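Local coordinates for protein isomaltodextranase (Arthrobacter globiformis, PDB 5AWO) that hydrolyses (1->6)-alpha-D-glucosidic linkages in polysaccharides such as dextran, removing successive isomaltose units from the non-reducing chain ends, at residues N93-S98 against K180-G185; D392-A397 against L409-D414. All blocks are in the same frame, centred on the assembly; numbering follows the deposited sequence.

Interaction 1: N93-S98 against K180-G185; sequences NGYITS and KEYVQG
The phenol of Y95 reaches end-on to helix 179-192, where its OH donates to the backbone O of Y182 at 2.7 Å. The hydroxyl approaches in the carbonyl plane, on a lone pair, with a C=O...O angle of 121°. At the tip of the ring the helix carries a glycine, and Y95 OH comes within 3.2 Å of G185 CA; a side chain on G185 would collide with this hydroxyl. Y182 runs past Y95 in the opposite direction, its CG anti to the backbone N (chi1 174°). Its ring receives Y95 CE1 over one face, near the rim and 3.8 Å from Y182 CE1, while the two planes are inclined at 50°. Water 1 bridges the other end of Y182, donating to its OH and to G94 O. In the TIM barrel of this family 27 glycosidase, the contact ties the long loop between strand 77-79 and helix 107-116 to the helix that precedes strand 197-200. An alanine in place of Y95 would remove both the bond to Y182 O and the contact of CE1 with the face of the Y182 ring, and would probably loosen the loop from the helix. Further out, Y182 OH also bonds to W129 O, N93 ND2 to T141 O, and E181 forms a salt bridge with R145. T91 OG1 receives the backbone N-H groups of N93 and Y95, and Y186 OH bonds to I96 N.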
loop_
_atom_site.group_PDB
_atom_site.type_symbol
_atom_site.label_atom_id
_atom_site.label_comp_id
_atom_site.label_asym_id
_atom_site.label_seq_id
_atom_site.Cartn_x
_atom_site.Cartn_y
_atom_site.Cartn_z
ATOM N N ASN A 93 -17.332 -19.925 -19.401
ATOM C CA ASN A 93 -15.874 -19.880 -19.410
ATOM C C ASN A 93 -15.252 -20.121 -18.030
ATOM O O ASN A 93 -14.077 -19.881 -17.833
ATOM C CB ASN A 93 -15.375 -18.561 -19.983
ATOM C CG ASN A 93 -16.070 -18.201 -21.294
ATOM O OD1 ASN A 93 -16.778 -17.205 -21.375
ATOM N ND2 ASN A 93 -15.829 -19.000 -22.330
ATOM N N GLY A 94 -16.055 -20.603 -17.098
ATOM C CA GLY A 94 -15.543 -21.019 -15.787
ATOM C C GLY A 94 -15.418 -19.953 -14.740
ATOM O O GLY A 94 -14.750 -20.190 -13.732
ATOM N N TYR A 95 -16.060 -18.803 -14.928
ATOM C CA TYR A 95 -15.927 -17.704 -13.970
ATOM C C TYR A 95 -17.137 -17.669 -13.079
ATOM O O TYR A 95 -18.275 -17.753 -13.549
ATOM C CB TYR A 95 -15.735 -16.361 -14.672
ATOM C CG TYR A 95 -14.547 -16.312 -15.610
ATOM C CD1 TYR A 95 -13.352 -16.997 -15.338
ATOM C CD2 TYR A 95 -14.616 -15.594 -16.799
ATOM C CE1 TYR A 95 -12.271 -16.934 -16.197
ATOM C CE2 TYR A 95 -13.534 -15.534 -17.673
ATOM C CZ TYR A 95 -12.357 -16.210 -17.372
ATOM O OH TYR A 95 -11.289 -16.154 -18.248
ATOM N N ILE A 96 -16.918 -17.521 -11.769
ATOM C CA ILE A 96 -18.020 -17.626 -10.819
ATOM C C ILE A 96 -19.057 -16.539 -11.044
ATOM O O ILE A 96 -18.728 -15.366 -11.211
ATOM C CB ILE A 96 -17.567 -17.620 -9.336
ATOM C CG1 ILE A 96 -16.629 -16.441 -9.036
ATOM C CG2 ILE A 96 -16.931 -18.934 -8.994
ATOM C CD1 ILE A 96 -16.590 -16.101 -7.556
ATOM N N THR A 97 -20.333 -16.938 -11.016
ATOM C CA THR A 97 -21.416 -15.996 -11.270
ATOM C C THR A 97 -21.937 -15.253 -10.040
ATOM O O THR A 97 -22.601 -14.240 -10.181
ATOM C CB THR A 97 -22.598 -16.707 -11.950
ATOM O OG1 THR A 97 -23.033 -17.768 -11.108
ATOM C CG2 THR A 97 -22.196 -17.257 -13.305
ATOM N N SER A 98 -21.628 -15.734 -8.840
ATOM C CA SER A 98 -22.075 -15.045 -7.629
ATOM C C SER A 98 -21.125 -15.351 -6.482
ATOM O O SER A 98 -20.159 -16.084 -6.656
ATOM C CB SER A 98 -23.511 -15.423 -7.271
ATOM O OG SER A 98 -24.023 -14.542 -6.280
ATOM N N LYS A 180 -3.087 -18.280 -19.783
ATOM C CA LYS A 180 -3.076 -16.815 -19.773
ATOM C C LYS A 180 -4.455 -16.248 -20.067
ATOM O O LYS A 180 -4.926 -15.315 -19.403
ATOM C CB LYS A 180 -2.036 -16.250 -20.748
ATOM C CG LYS A 180 -1.901 -14.725 -20.732
ATOM C CD LYS A 180 -0.753 -14.221 -21.621
ATOM C CE LYS A 180 -0.605 -12.701 -21.632
ATOM N NZ LYS A 180 0.643 -12.306 -22.364
ATOM N N GLU A 181 -5.110 -16.777 -21.095
ATOM C CA GLU A 181 -6.417 -16.296 -21.475
ATOM C C GLU A 181 -7.417 -16.497 -20.333
ATOM O O GLU A 181 -8.278 -15.667 -20.106
ATOM C CB GLU A 181 -6.904 -17.023 -22.752
ATOM C CG GLU A 181 -6.127 -16.658 -24.023
ATOM C CD GLU A 181 -4.970 -17.566 -24.336
ATOM O OE1 GLU A 181 -4.423 -18.257 -23.439
ATOM O OE2 GLU A 181 -4.552 -17.585 -25.553
ATOM N N TYR A 182 -7.313 -17.625 -19.647
ATOM C CA TYR A 182 -8.198 -17.898 -18.495
ATOM C C TYR A 182 -7.963 -16.870 -17.381
ATOM O O TYR A 182 -8.909 -16.223 -16.940
ATOM C CB TYR A 182 -7.969 -19.306 -17.974
ATOM C CG TYR A 182 -8.746 -19.582 -16.721
ATOM C CD1 TYR A 182 -10.048 -20.060 -16.766
ATOM C CD2 TYR A 182 -8.175 -19.369 -15.474
ATOM C CE1 TYR A 182 -10.763 -20.336 -15.603
ATOM C CE2 TYR A 182 -8.883 -19.640 -14.301
ATOM C CZ TYR A 182 -10.176 -20.101 -14.377
ATOM O OH TYR A 182 -10.896 -20.421 -13.225
ATOM N N VAL A 183 -6.711 -16.693 -16.982
ATOM C CA VAL A 183 -6.389 -15.777 -15.873
ATOM C C VAL A 183 -6.775 -14.344 -16.225
ATOM O O VAL A 183 -7.452 -13.631 -15.448
ATOM C CB VAL A 183 -4.908 -15.867 -15.475
ATOM C CG1 VAL A 183 -4.520 -14.798 -14.460
ATOM C CG2 VAL A 183 -4.585 -17.243 -14.919
ATOM N N GLN A 184 -6.340 -13.901 -17.406
ATOM C CA GLN A 184 -6.631 -12.532 -17.781
ATOM C C GLN A 184 -8.108 -12.286 -17.987
ATOM O O GLN A 184 -8.624 -11.232 -17.622
ATOM C CB GLN A 184 -5.820 -12.118 -18.996
ATOM C CG GLN A 184 -4.346 -12.136 -18.711
ATOM C CD GLN A 184 -3.522 -11.364 -19.706
ATOM O OE1 GLN A 184 -3.668 -11.554 -20.923
ATOM N NE2 GLN A 184 -2.644 -10.502 -19.224
ATOM N N GLY A 185 -8.800 -13.243 -18.588
ATOM C CA GLY A 185 -10.240 -13.171 -18.696
ATOM C C GLY A 185 -10.956 -13.085 -17.348
ATOM O O GLY A 185 -11.984 -12.424 -17.243
HETATM O O HOH W 1 -13.192 -21.806 -12.350
#

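Interaction 2: D392-A397 against L409-D414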
loop_
_atom_site.group_PDB
_atom_site.type_symbol
_atom_site.label_atom_id
_atom_site.label_comp_id
_atom_site.label_asym_id
_atom_site.label_seq_id
_atom_site.Cartn_x
_atom_site.Cartn_y
_atom_site.Cartn_z
ATOM N N ASP A 392 11.295 3.142 14.322
ATOM C CA ASP A 392 10.460 3.321 15.520
ATOM C C ASP A 392 8.999 3.043 15.175
ATOM O O ASP A 392 8.351 3.841 14.522
ATOM C CB ASP A 392 10.626 4.741 16.036
ATOM C CG ASP A 392 10.091 4.924 17.434
ATOM O OD1 ASP A 392 9.150 4.180 17.827
ATOM O OD2 ASP A 392 10.594 5.820 18.158
ATOM N N THR A 393 8.485 1.921 15.686
ATOM C CA THR A 393 7.098 1.535 15.439
ATOM C C THR A 393 6.079 2.518 16.022
ATOM O O THR A 393 4.928 2.490 15.601
ATOM C CB THR A 393 6.745 0.135 16.004
ATOM O OG1 THR A 393 6.808 0.154 17.442
ATOM C CG2 THR A 393 7.637 -0.941 15.441
ATOM N N GLU A 394 6.489 3.388 16.955
ATOM C CA GLU A 394 5.580 4.202 17.729
ATOM C C GLU A 394 5.536 5.679 17.340
ATOM O O GLU A 394 4.798 6.439 17.925
ATOM C CB GLU A 394 5.911 4.065 19.202
ATOM C CG GLU A 394 5.641 2.673 19.745
ATOM C CD GLU A 394 6.053 2.566 21.179
ATOM O OE1 GLU A 394 7.260 2.726 21.500
ATOM O OE2 GLU A 394 5.157 2.308 22.034
ATOM N N ARG A 395 6.347 6.092 16.361
ATOM C CA ARG A 395 6.341 7.477 15.897
ATOM C C ARG A 395 6.390 7.488 14.379
ATOM O O ARG A 395 7.368 6.979 13.774
ATOM C CB ARG A 395 7.539 8.242 16.472
ATOM C CG ARG A 395 7.467 8.367 17.986
ATOM C CD ARG A 395 8.583 9.239 18.560
ATOM N NE ARG A 395 9.849 8.529 18.445
ATOM C CZ ARG A 395 11.056 9.086 18.441
ATOM N NH1 ARG A 395 11.224 10.406 18.534
ATOM N NH2 ARG A 395 12.114 8.297 18.354
ATOM N N TRP A 396 5.373 8.086 13.780
ATOM C CA TRP A 396 5.148 8.057 12.320
ATOM C C TRP A 396 4.953 9.464 11.778
ATOM O O TRP A 396 4.353 10.307 12.442
ATOM C CB TRP A 396 3.882 7.248 12.008
ATOM C CG TRP A 396 4.099 5.770 12.133
ATOM C CD1 TRP A 396 4.232 5.042 13.277
ATOM C CD2 TRP A 396 4.241 4.857 11.050
ATOM N NE1 TRP A 396 4.458 3.726 12.970
ATOM C CE2 TRP A 396 4.487 3.589 11.606
ATOM C CE3 TRP A 396 4.215 4.996 9.662
ATOM C CZ2 TRP A 396 4.690 2.460 10.809
ATOM C CZ3 TRP A 396 4.413 3.886 8.880
ATOM C CH2 TRP A 396 4.652 2.632 9.456
ATOM N N ALA A 397 5.467 9.709 10.578
ATOM C CA ALA A 397 5.175 10.971 9.895
ATOM C C ALA A 397 5.187 10.770 8.399
ATOM O O ALA A 397 5.933 9.937 7.880
ATOM C CB ALA A 397 6.185 12.053 10.255
ATOM N N LEU A 409 1.608 9.536 16.968
ATOM C CA LEU A 409 2.395 9.120 18.108
ATOM C C LEU A 409 1.606 8.018 18.839
ATOM O O LEU A 409 0.392 8.159 19.016
ATOM C CB LEU A 409 2.630 10.285 19.046
ATOM C CG LEU A 409 3.232 11.549 18.442
ATOM C CD1 LEU A 409 3.214 12.692 19.437
ATOM C CD2 LEU A 409 4.634 11.336 17.929
ATOM N N PHE A 410 2.306 6.938 19.229
ATOM C CA PHE A 410 1.661 5.747 19.776
ATOM C C PHE A 410 2.362 5.322 21.051
ATOM O O PHE A 410 3.565 5.441 21.167
ATOM C CB PHE A 410 1.724 4.593 18.765
ATOM C CG PHE A 410 1.019 4.872 17.480
ATOM C CD1 PHE A 410 -0.319 4.569 17.322
ATOM C CD2 PHE A 410 1.708 5.409 16.406
ATOM C CE1 PHE A 410 -0.994 4.869 16.154
ATOM C CE2 PHE A 410 1.049 5.647 15.217
ATOM C CZ PHE A 410 -0.296 5.382 15.081
ATOM N N ASN A 411 1.589 4.764 21.977
ATOM C CA ASN A 411 2.137 4.104 23.173
ATOM C C ASN A 411 1.677 2.669 23.266
ATOM O O ASN A 411 0.560 2.398 23.709
ATOM C CB ASN A 411 1.794 4.854 24.453
ATOM C CG ASN A 411 2.338 4.155 25.683
ATOM O OD1 ASN A 411 3.208 3.278 25.580
ATOM N ND2 ASN A 411 1.864 4.544 26.844
ATOM N N ARG A 412 2.575 1.756 22.883
ATOM C CA ARG A 412 2.290 0.327 22.890
ATOM C C ARG A 412 2.547 -0.349 24.244
ATOM O O ARG A 412 2.319 -1.568 24.377
ATOM C CB ARG A 412 3.064 -0.343 21.764
ATOM C CG ARG A 412 2.700 0.149 20.375
ATOM C CD ARG A 412 3.602 -0.411 19.295
ATOM N NE ARG A 412 3.430 -1.859 19.179
ATOM C CZ ARG A 412 4.359 -2.710 18.786
ATOM N NH1 ARG A 412 5.554 -2.295 18.377
ATOM N NH2 ARG A 412 4.081 -4.002 18.836
ATOM N N SER A 413 2.987 0.389 25.270
ATOM C CA SER A 413 3.090 -0.204 26.590
ATOM C C SER A 413 1.698 -0.631 27.069
ATOM O O SER A 413 0.697 0.076 26.847
ATOM C CB SER A 413 3.646 0.796 27.589
ATOM O OG SER A 413 3.662 0.236 28.904
ATOM N N ASP A 414 1.615 -1.770 27.770
ATOM C CA ASP A 414 0.353 -2.174 28.371
ATOM C C ASP A 414 0.095 -1.505 29.729
ATOM O O ASP A 414 -1.019 -1.512 30.222
ATOM C CB ASP A 414 0.304 -3.701 28.454
ATOM C CG ASP A 414 0.743 -4.352 27.145
ATOM O OD1 ASP A 414 0.176 -4.033 26.072
ATOM O OD2 ASP A 414 1.689 -5.171 27.161
HETATM O O HOH W 2 5.805 3.207 24.536
#
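Segment 392-397 turns a corner through a type I beta turn from D392 to R395, and the strand that leaves it runs antiparallel to 409-410. R395 and L409 form a non-hydrogen-bonded pair with CA atoms 4.8 Å apart. Beside them F410 N donates to E394 O at 2.9 Å, in the carbonyl plane. The turn is braced by an Asx turn, D392 OD1 accepting from E394 N, and by R395, whose chain bends at chi3 so that NE and NH2 both grip D392 OD2 side-on in a salt bridge. R395 CG, anti to the carbonyl carbon (chi1 -65°), lies 4.1 Å from L409 CD2. These strands form the hairpin 395-399/405-410 within the sheet of the C-terminal beta-sandwich domain, with W396 and F410 turned to helices of the catalytic barrel and R395 and L409 to strand 418-423. E394 extends beyond CG across the end of strand 405-410, and its OE2 takes the N-H of R412 at 2.8 Å in a nearly straight bond (170°). Water 2 donates to the same OE2 and to N411 OD1, which closes a second Asx turn by accepting from S413 N, while N411 ND2 bonds to E416 O; E394 OE1 forms a salt bridge with K420. The side chain of R412 crosses T393 at about a right angle, and NH1 donates to T393 OG1 at 2.9 Å, close to the guanidinium plane. Its NE and NH2 go on to S279 and Q283. On the barrel side F410 CE2 lies 3.8 Å from W396 CD1, the planes 87° apart. W396 NE1 donates to T393 O from above the carbonyl plane. F296 stands edge-to-face with F410, and F299 and T300 of the same helix 295-302 touch W396.

The two contacts lie on opposite sides of the chain's centre, with centres about 44 Å apart and nearest atoms about 31 Å apart, and share no secondary-structure element. Interaction 1 is buried and joins a loop to a helix within the catalytic barrel; a single direct hydrogen bond and a water bridge accompany two tyrosine rings. Interaction 2, partly buried, joins neighbouring strands of one hairpin in the C-terminal beta-sandwich domain. Its chemistry is more polar, with three direct hydrogen bonds and charged side chains at the turn, while its aromatic residues face helices of the barrel. Both lie away from D201 and D262, the probable nucleophile and proton donor.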